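N-carbamoylsarcosine amidase related protein (Thermoplasma acidophilum, PDB 3EEF) probably hydrolyses N-carbamoylsarcosine or a related amide, as a zinc-containing member of the isochorismatase-like cysteine hydrolase family. Local coordinates at residues P22-T27 against I116-D121; I122-T127 against D143-R148; N152-F157 against A163-S168. All coordinates share one frame; numbering follows the deposited sequence.

Interaction 1 (P22-T27 against I116-D121); sequences PEAMKT and IGLDAD
L118 sets its two methyl groups against one turn of helix 22-40, one on A24 and one on T27, at the point where the chain leaves strand 112-116. This strand belongs to the parallel sheet of the isochorismatase-type alpha/beta fold, and I116-D121 carries the chain from it to helix 123-133. The apolar part of the contact is small and buried. L118 CD1 lies 4.3 Å from A24 CB; a methyl side chain suits this place because it lets helix and turn come close. M10, F14 and I15 also pack on L118, so a branched apolar residue fits among several walls. The other branch makes a van der Waals contact of methyl with hydroxyl oxygen, L118 CD2 to T27 OG1 at 4.2 Å, the side chains meeting at a slant.

Two polar side-chain bonds fold back within their own segments. T27 OG1 sits between the backbone N and the carbonyl carbon (chi1 66°), which turns it back to A24 O, to which it donates over 2.6 Å in the carbonyl plane; T27 N reaches the same oxygen. An alanine in place of T27 would remove the hydroxyl, so A24 O would probably lose one of its two donors and a gap would open beside L118 CD2.

The turn itself is tightly specified. G117 has backbone angles reserved for glycine, since a CB would press on the preceding carbonyl oxygen. L118 follows, its side chain about 10 Å from the bound zinc ion, and a cis peptide joins it to D119. Next comes an Asx turn, the second of the two bonds: D119 OD1, which also accepts from I122 N just beyond the segment, takes the backbone N-H of D121 on its anti lone pair at 3.2 Å, with an N-H...acceptor angle of 137°.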
loop_
_atom_site.group_PDB
_atom_site.type_symbol
_atom_site.label_atom_id
_atom_site.label_comp_id
_atom_site.label_asym_id
_atom_site.label_seq_id
_atom_site.Cartn_x
_atom_site.Cartn_y
_atom_site.Cartn_z
ATOM N N PRO A 22 -20.320 -26.685 10.516
ATOM C CA PRO A 22 -21.104 -27.195 9.383
ATOM C C PRO A 22 -21.387 -26.164 8.277
ATOM O O PRO A 22 -21.446 -26.525 7.124
ATOM C CB PRO A 22 -22.423 -27.653 10.037
ATOM C CG PRO A 22 -22.074 -27.905 11.455
ATOM C CD PRO A 22 -21.104 -26.758 11.750
ATOM N N GLU A 23 -21.569 -24.907 8.649
ATOM C CA GLU A 23 -21.668 -23.797 7.699
ATOM C C GLU A 23 -20.468 -23.852 6.755
ATOM O O GLU A 23 -20.622 -23.770 5.530
ATOM C CB GLU A 23 -21.684 -22.438 8.430
ATOM C CG GLU A 23 -22.862 -22.197 9.456
ATOM C CD GLU A 23 -22.659 -22.849 10.845
ATOM O OE1 GLU A 23 -21.964 -22.278 11.723
ATOM O OE2 GLU A 23 -23.228 -23.932 11.069
ATOM N N ALA A 24 -19.278 -24.005 7.345
ATOM C CA ALA A 24 -18.025 -24.119 6.613
ATOM C C ALA A 24 -18.000 -25.344 5.701
ATOM O O ALA A 24 -17.723 -25.221 4.499
ATOM C CB ALA A 24 -16.818 -24.146 7.592
HETATM N N MSE A 25 -18.290 -26.515 6.267
HETATM C CA MSE A 25 -18.386 -27.772 5.477
HETATM C C MSE A 25 -19.364 -27.623 4.320
HETATM O O MSE A 25 -19.129 -28.136 3.231
HETATM C CB MSE A 25 -18.825 -28.967 6.354
HETATM C CG MSE A 25 -17.688 -29.798 6.955
HETATM SE SE MSE A 25 -18.057 -30.478 8.819
HETATM C CE MSE A 25 -16.289 -31.265 9.221
ATOM N N LYS A 26 -20.468 -26.929 4.559
ATOM C CA LYS A 26 -21.465 -26.754 3.513
ATOM C C LYS A 26 -20.877 -26.041 2.249
ATOM O O LYS A 26 -21.364 -26.292 1.134
ATOM C CB LYS A 26 -22.721 -26.051 4.065
ATOM N N THR A 27 -19.817 -25.214 2.410
ATOM C CA THR A 27 -19.245 -24.437 1.271
ATOM C C THR A 27 -18.463 -25.273 0.279
ATOM O O THR A 27 -18.299 -24.864 -0.878
ATOM C CB THR A 27 -18.320 -23.249 1.732
ATOM O OG1 THR A 27 -17.134 -23.751 2.395
ATOM C CG2 THR A 27 -19.093 -22.317 2.650
ATOM N N ILE A 116 -15.282 -16.432 -3.037
ATOM C CA ILE A 116 -15.849 -17.518 -2.279
ATOM C C ILE A 116 -14.943 -17.829 -1.084
ATOM O O ILE A 116 -13.767 -17.409 -1.057
ATOM C CB ILE A 116 -16.021 -18.770 -3.174
ATOM C CG1 ILE A 116 -14.682 -19.391 -3.553
ATOM C CG2 ILE A 116 -16.812 -18.417 -4.445
ATOM C CD1 ILE A 116 -14.839 -20.671 -4.393
ATOM N N GLY A 117 -15.489 -18.543 -0.098
ATOM C CA GLY A 117 -14.705 -19.047 1.045
ATOM C C GLY A 117 -15.160 -18.534 2.405
ATOM O O GLY A 117 -16.310 -18.166 2.588
ATOM N N LEU A 118 -14.211 -18.449 3.327
ATOM C CA LEU A 118 -14.450 -18.199 4.748
ATOM C C LEU A 118 -13.896 -16.863 5.215
ATOM O O LEU A 118 -12.692 -16.608 5.073
ATOM C CB LEU A 118 -13.777 -19.314 5.579
ATOM C CG LEU A 118 -14.227 -20.665 5.077
ATOM C CD1 LEU A 118 -13.642 -21.741 5.924
ATOM C CD2 LEU A 118 -15.795 -20.723 4.969
ATOM N N ASP A 119 -14.741 -15.985 5.756
ATOM C CA ASP A 119 -16.202 -16.099 5.729
ATOM C C ASP A 119 -16.805 -14.745 5.441
ATOM O O ASP A 119 -16.095 -13.728 5.417
ATOM C CB ASP A 119 -16.742 -16.667 7.054
ATOM C CG ASP A 119 -16.183 -15.977 8.262
ATOM O OD1 ASP A 119 -16.394 -14.750 8.362
ATOM O OD2 ASP A 119 -15.576 -16.664 9.115
ATOM N N ALA A 120 -18.117 -14.737 5.247
ATOM C CA ALA A 120 -18.885 -13.537 4.922
ATOM C C ALA A 120 -18.759 -12.335 5.907
ATOM O O ALA A 120 -19.033 -11.174 5.553
ATOM C CB ALA A 120 -20.383 -13.941 4.767
ATOM N N ASP A 121 -18.394 -12.622 7.143
ATOM C CA ASP A 121 -18.288 -11.589 8.173
ATOM C C ASP A 121 -16.917 -10.958 8.281
ATOM O O ASP A 121 -16.797 -9.777 8.635
ATOM C CB ASP A 121 -18.610 -12.206 9.531
ATOM C CG ASP A 121 -20.051 -12.128 9.855
ATOM O OD1 ASP A 121 -20.847 -11.803 8.941
ATOM O OD2 ASP A 121 -20.393 -12.378 11.027
#

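Interaction 2 (I122-T127 against D143-R148); sequences ICVRHT and DAVAAR
The R148 guanidinium is approached obliquely by I122 CD1, whose nearest atom on the arginine is the aliphatic CD, at 4.1 Å. The second flat group, the H126 ring, has I122 O at its edge and in its plane: ND1 donates to that oxygen over 2.7 Å, from above the carbonyl plane. H126 N also bonds to I122 O, so ring and backbone share one acceptor. From its other nitrogen, NE2, H126 bonds to Y161 OH of the second subunit.

R148 CG stands anti to the backbone N (chi1 -173°), and the chain bends at chi3, which lays its methylene portion against the isoleucine. Its NE has a long, weak ion pair with D119. V124 CG2 meets V145 CG1 at 4.4 Å; a beta-branched V145 suits the short strand 145-146, and V124 offers a compact apolar branch from the helix. T127 OG1 donates to C123 O over 2.6 Å, from the opposite face of the carbonyl to T127 N.

The side chain of I122 is about 7 Å from the bound zinc ion, so the start of helix 123-133 borders the metal site at the sheet's C-terminal edge, where active sites of such alpha/beta folds usually lie.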
loop_
_atom_site.group_PDB
_atom_site.type_symbol
_atom_site.label_atom_id
_atom_site.label_comp_id
_atom_site.label_asym_id
_atom_site.label_seq_id
_atom_site.Cartn_x
_atom_site.Cartn_y
_atom_site.Cartn_z
ATOM N N ILE A 122 -15.890 -11.775 8.058
ATOM C CA ILE A 122 -14.528 -11.359 8.274
ATOM C C ILE A 122 -13.737 -11.364 6.951
ATOM O O ILE A 122 -13.771 -10.362 6.204
ATOM C CB ILE A 122 -13.856 -12.208 9.354
ATOM C CG1 ILE A 122 -14.686 -12.190 10.655
ATOM C CG2 ILE A 122 -12.476 -11.692 9.641
ATOM C CD1 ILE A 122 -14.154 -13.181 11.726
ATOM N N CYS A 123 -13.058 -12.462 6.624
ATOM C CA CYS A 123 -12.035 -12.372 5.577
ATOM C C CYS A 123 -12.599 -12.114 4.165
ATOM O O CYS A 123 -11.973 -11.405 3.365
ATOM C CB CYS A 123 -11.145 -13.617 5.584
ATOM S SG CYS A 123 -10.216 -13.888 7.157
ATOM N N VAL A 124 -13.751 -12.691 3.840
ATOM C CA VAL A 124 -14.353 -12.517 2.518
ATOM C C VAL A 124 -14.753 -11.055 2.356
ATOM O O VAL A 124 -14.506 -10.429 1.329
ATOM C CB VAL A 124 -15.579 -13.459 2.281
ATOM C CG1 VAL A 124 -16.360 -13.010 1.064
ATOM C CG2 VAL A 124 -15.131 -14.952 2.160
ATOM N N ARG A 125 -15.330 -10.515 3.409
ATOM C CA ARG A 125 -15.827 -9.167 3.406
ATOM C C ARG A 125 -14.701 -8.140 3.313
ATOM O O ARG A 125 -14.803 -7.118 2.598
ATOM C CB ARG A 125 -16.645 -8.954 4.676
ATOM C CG ARG A 125 -17.352 -7.636 4.695
ATOM C CD ARG A 125 -18.034 -7.373 6.005
ATOM N NE ARG A 125 -19.097 -8.328 6.298
ATOM C CZ ARG A 125 -20.074 -8.102 7.174
ATOM N NH1 ARG A 125 -20.166 -6.947 7.820
ATOM N NH2 ARG A 125 -21.006 -9.020 7.359
ATOM N N HIS A 126 -13.646 -8.405 4.079
ATOM C CA HIS A 126 -12.469 -7.550 4.119
ATOM C C HIS A 126 -11.741 -7.547 2.784
ATOM O O HIS A 126 -11.341 -6.509 2.284
ATOM C CB HIS A 126 -11.566 -7.957 5.285
ATOM C CG HIS A 126 -12.037 -7.420 6.598
ATOM N ND1 HIS A 126 -13.069 -7.997 7.302
ATOM C CD2 HIS A 126 -11.695 -6.301 7.280
ATOM C CE1 HIS A 126 -13.315 -7.275 8.380
ATOM N NE2 HIS A 126 -12.486 -6.252 8.403
ATOM N N THR A 127 -11.571 -8.720 2.205
ATOM C CA THR A 127 -11.096 -8.825 0.840
ATOM C C THR A 127 -11.975 -8.012 -0.126
ATOM O O THR A 127 -11.456 -7.340 -1.016
ATOM C CB THR A 127 -11.073 -10.284 0.443
ATOM O OG1 THR A 127 -10.258 -10.961 1.404
ATOM C CG2 THR A 127 -10.488 -10.477 -0.982
ATOM N N ASP A 143 -23.678 -19.535 -1.823
ATOM C CA ASP A 143 -23.658 -20.909 -1.327
ATOM C C ASP A 143 -22.260 -21.413 -1.156
ATOM O O ASP A 143 -22.043 -22.476 -0.561
ATOM C CB ASP A 143 -24.480 -21.886 -2.213
ATOM C CG ASP A 143 -24.041 -21.894 -3.655
ATOM O OD1 ASP A 143 -23.673 -20.822 -4.193
ATOM O OD2 ASP A 143 -24.065 -22.984 -4.258
ATOM N N ALA A 144 -21.309 -20.653 -1.668
ATOM C CA ALA A 144 -19.917 -20.994 -1.480
ATOM C C ALA A 144 -19.269 -20.095 -0.424
ATOM O O ALA A 144 -18.068 -20.111 -0.252
ATOM C CB ALA A 144 -19.178 -20.926 -2.797
ATOM N N VAL A 145 -20.080 -19.346 0.317
ATOM C CA VAL A 145 -19.582 -18.532 1.436
ATOM C C VAL A 145 -20.364 -18.868 2.705
ATOM O O VAL A 145 -21.576 -19.026 2.662
ATOM C CB VAL A 145 -19.692 -17.043 1.101
ATOM C CG1 VAL A 145 -19.397 -16.162 2.300
ATOM C CG2 VAL A 145 -18.736 -16.715 -0.027
ATOM N N ALA A 146 -19.666 -18.954 3.832
ATOM C CA ALA A 146 -20.321 -19.216 5.130
ATOM C C ALA A 146 -20.336 -17.994 6.004
ATOM O O ALA A 146 -19.294 -17.387 6.175
ATOM C CB ALA A 146 -19.577 -20.309 5.854
ATOM N N ALA A 147 -21.487 -17.660 6.598
ATOM C CA ALA A 147 -21.565 -16.600 7.623
ATOM C C ALA A 147 -20.983 -17.091 8.957
ATOM O O ALA A 147 -20.780 -18.304 9.141
ATOM C CB ALA A 147 -23.012 -16.146 7.812
ATOM N N ARG A 148 -20.679 -16.150 9.857
ATOM C CA ARG A 148 -20.247 -16.472 11.208
ATOM C C ARG A 148 -21.177 -15.802 12.239
ATOM O O ARG A 148 -21.919 -16.493 12.931
ATOM C CB ARG A 148 -18.768 -16.096 11.428
ATOM C CG ARG A 148 -18.200 -16.574 12.776
ATOM C CD ARG A 148 -16.726 -16.146 13.023
ATOM N NE ARG A 148 -15.749 -16.981 12.313
ATOM C CZ ARG A 148 -15.455 -18.265 12.604
ATOM N NH1 ARG A 148 -16.063 -18.934 13.612
ATOM N NH2 ARG A 148 -14.540 -18.906 11.863
#

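Interaction 3 (N152-F157 against A163-S168); sequences NWKDYF and ATVKRS
K154 and V165 meet at about a right angle, the lysine chain lying across the valine methyls. V165 CG1 is anti to the backbone N and CG2 anti to the carbonyl carbon, which, with CB pointing toward the helix, presents both methyls to K154: CG2 touches K154 CG and CG1 touches K154 CE, both at 4.1 Å. A partial turn at chi3 (133°) carries CE along to V165 CG1, while NZ reaches a salt bridge with E142. That carboxylate also pairs with R167 NE, which probably eases the nearness of two positive charges. A long lysine thus serves apolar and charged partners.

F157 CB packs on A163 CB at 4.1 Å, but CG, anti to the carbonyl carbon, beside the backbone N (chi1 -84°), takes the ring off the strand, with CD2 at the edge of the W153 ring. The small A163 allows close approach, and A163 N donates to F157 O over 3.2 Å in a nearly straight bond (165°), though from above the carbonyl plane.

Helix 153-161 and strand 164-166 end the alpha/beta fold: the strand pairs in parallel with 137-141, and the F157 side chain touches V124 and A128 of helix 123-133 and V140 of strand 137-141.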
loop_
_atom_site.group_PDB
_atom_site.type_symbol
_atom_site.label_atom_id
_atom_site.label_comp_id
_atom_site.label_asym_id
_atom_site.label_seq_id
_atom_site.Cartn_x
_atom_site.Cartn_y
_atom_site.Cartn_z
ATOM N N ASN A 152 -27.395 -10.749 8.364
ATOM C CA ASN A 152 -27.657 -9.790 7.286
ATOM C C ASN A 152 -26.465 -9.573 6.324
ATOM O O ASN A 152 -26.378 -8.510 5.683
ATOM C CB ASN A 152 -28.057 -8.431 7.895
ATOM C CG ASN A 152 -29.314 -8.521 8.753
ATOM O OD1 ASN A 152 -30.280 -9.189 8.384
ATOM N ND2 ASN A 152 -29.299 -7.848 9.904
ATOM N N TRP A 153 -25.574 -10.566 6.214
ATOM C CA TRP A 153 -24.325 -10.383 5.472
ATOM C C TRP A 153 -24.568 -10.068 3.997
ATOM O O TRP A 153 -23.964 -9.143 3.447
ATOM C CB TRP A 153 -23.388 -11.584 5.645
ATOM C CG TRP A 153 -23.889 -12.907 5.120
ATOM C CD1 TRP A 153 -24.590 -13.844 5.811
ATOM C CD2 TRP A 153 -23.670 -13.457 3.820
ATOM N NE1 TRP A 153 -24.846 -14.932 5.013
ATOM C CE2 TRP A 153 -24.275 -14.726 3.793
ATOM C CE3 TRP A 153 -23.021 -12.998 2.676
ATOM C CZ2 TRP A 153 -24.273 -15.531 2.666
ATOM C CZ3 TRP A 153 -23.015 -13.799 1.555
ATOM C CH2 TRP A 153 -23.632 -15.055 1.562
ATOM N N LYS A 154 -25.474 -10.815 3.381
ATOM C CA LYS A 154 -25.834 -10.635 1.972
ATOM C C LYS A 154 -26.209 -9.172 1.699
ATOM O O LYS A 154 -25.789 -8.587 0.712
ATOM C CB LYS A 154 -27.004 -11.585 1.642
ATOM C CG LYS A 154 -27.030 -12.140 0.241
ATOM C CD LYS A 154 -28.156 -13.203 0.103
ATOM C CE LYS A 154 -29.009 -12.990 -1.181
ATOM N NZ LYS A 154 -29.989 -14.097 -1.452
ATOM N N ASP A 155 -26.989 -8.591 2.605
ATOM C CA ASP A 155 -27.444 -7.195 2.518
ATOM C C ASP A 155 -26.286 -6.193 2.589
ATOM O O ASP A 155 -26.320 -5.128 1.961
ATOM C CB ASP A 155 -28.411 -6.912 3.690
ATOM C CG ASP A 155 -29.525 -5.931 3.336
ATOM O OD1 ASP A 155 -29.266 -4.710 3.252
ATOM O OD2 ASP A 155 -30.686 -6.383 3.195
ATOM N N TYR A 156 -25.286 -6.541 3.393
ATOM C CA TYR A 156 -24.128 -5.706 3.607
ATOM C C TYR A 156 -23.266 -5.660 2.349
ATOM O O TYR A 156 -22.923 -4.571 1.871
ATOM C CB TYR A 156 -23.300 -6.239 4.788
ATOM C CG TYR A 156 -22.297 -5.238 5.253
ATOM C CD1 TYR A 156 -22.606 -4.365 6.275
ATOM C CD2 TYR A 156 -21.052 -5.138 4.640
ATOM C CE1 TYR A 156 -21.698 -3.420 6.702
ATOM C CE2 TYR A 156 -20.131 -4.211 5.063
ATOM C CZ TYR A 156 -20.457 -3.346 6.094
ATOM O OH TYR A 156 -19.564 -2.401 6.526
ATOM N N PHE A 157 -22.934 -6.836 1.813
ATOM C CA PHE A 157 -22.234 -6.917 0.549
ATOM C C PHE A 157 -22.860 -6.041 -0.538
ATOM O O PHE A 157 -22.160 -5.235 -1.177
ATOM C CB PHE A 157 -22.190 -8.357 0.060
ATOM C CG PHE A 157 -21.078 -9.141 0.651
ATOM C CD1 PHE A 157 -19.774 -8.862 0.323
ATOM C CD2 PHE A 157 -21.321 -10.161 1.516
ATOM C CE1 PHE A 157 -18.737 -9.589 0.865
ATOM C CE2 PHE A 157 -20.255 -10.892 2.067
ATOM C CZ PHE A 157 -18.973 -10.585 1.730
ATOM N N ALA A 163 -21.863 -5.327 -4.389
ATOM C CA ALA A 163 -21.640 -6.695 -4.898
ATOM C C ALA A 163 -22.900 -7.246 -5.514
ATOM O O ALA A 163 -24.015 -6.928 -5.060
ATOM C CB ALA A 163 -21.179 -7.644 -3.799
ATOM N N THR A 164 -22.738 -8.061 -6.555
ATOM C CA THR A 164 -23.849 -8.842 -7.046
ATOM C C THR A 164 -23.659 -10.259 -6.521
ATOM O O THR A 164 -22.558 -10.812 -6.585
ATOM C CB THR A 164 -23.913 -8.861 -8.566
ATOM O OG1 THR A 164 -22.770 -9.558 -9.055
ATOM C CG2 THR A 164 -23.917 -7.465 -9.143
ATOM N N VAL A 165 -24.753 -10.856 -6.056
ATOM C CA VAL A 165 -24.748 -12.165 -5.420
ATOM C C VAL A 165 -25.244 -13.233 -6.408
ATOM O O VAL A 165 -26.266 -13.058 -7.049
ATOM C CB VAL A 165 -25.669 -12.134 -4.184
ATOM C CG1 VAL A 165 -25.665 -13.472 -3.470
ATOM C CG2 VAL A 165 -25.264 -10.995 -3.235
ATOM N N LYS A 166 -24.514 -14.333 -6.530
ATOM C CA LYS A 166 -24.866 -15.415 -7.437
ATOM C C LYS A 166 -24.855 -16.733 -6.690
ATOM O O LYS A 166 -24.366 -16.790 -5.565
ATOM C CB LYS A 166 -23.858 -15.494 -8.589
ATOM C CG LYS A 166 -23.901 -14.307 -9.563
ATOM C CD LYS A 166 -25.255 -14.175 -10.253
ATOM C CE LYS A 166 -25.172 -13.317 -11.517
ATOM N NZ LYS A 166 -26.528 -12.838 -11.938
ATOM N N ARG A 167 -25.373 -17.786 -7.324
ATOM C CA ARG A 167 -25.275 -19.137 -6.789
ATOM C C ARG A 167 -24.285 -19.942 -7.609
ATOM O O ARG A 167 -23.991 -19.605 -8.760
ATOM C CB ARG A 167 -26.635 -19.826 -6.759
ATOM C CG ARG A 167 -27.734 -18.939 -6.209
ATOM C CD ARG A 167 -28.965 -19.715 -5.792
ATOM N NE ARG A 167 -28.876 -20.127 -4.392
ATOM C CZ ARG A 167 -28.469 -21.319 -3.957
ATOM N NH1 ARG A 167 -28.096 -22.283 -4.799
ATOM N NH2 ARG A 167 -28.445 -21.552 -2.650
ATOM N N SER A 168 -23.742 -20.995 -6.997
ATOM C CA SER A 168 -22.686 -21.763 -7.644
ATOM C C SER A 168 -23.168 -22.319 -8.982
ATOM O O SER A 168 -22.415 -22.326 -9.943
ATOM C CB SER A 168 -22.150 -22.878 -6.743
ATOM O OG SER A 168 -23.177 -23.688 -6.225
#

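Overall arrangement
The three contacts follow one another along the chain and lie within one isochorismatase domain built round a six-stranded parallel sheet. Interactions 1 and 2 have centres about 6 Å apart and share a continuous stretch: 116-121 runs straight into 122-127, and D119 O and A120 O probably accept hydrogen bonds from V124 N and R125 NE. Interaction 3 has its centre about 10 Å from that of interaction 2 and 13 Å from that of interaction 1, at 164-166, the outermost strand of the sheet within this chain; W153 and F157 reach back to A120, A147 and V124. Contacts 1 and 2 therefore shape the turn close to the zinc site, while contact 3 joins the last helix to the last strand, away from the metal.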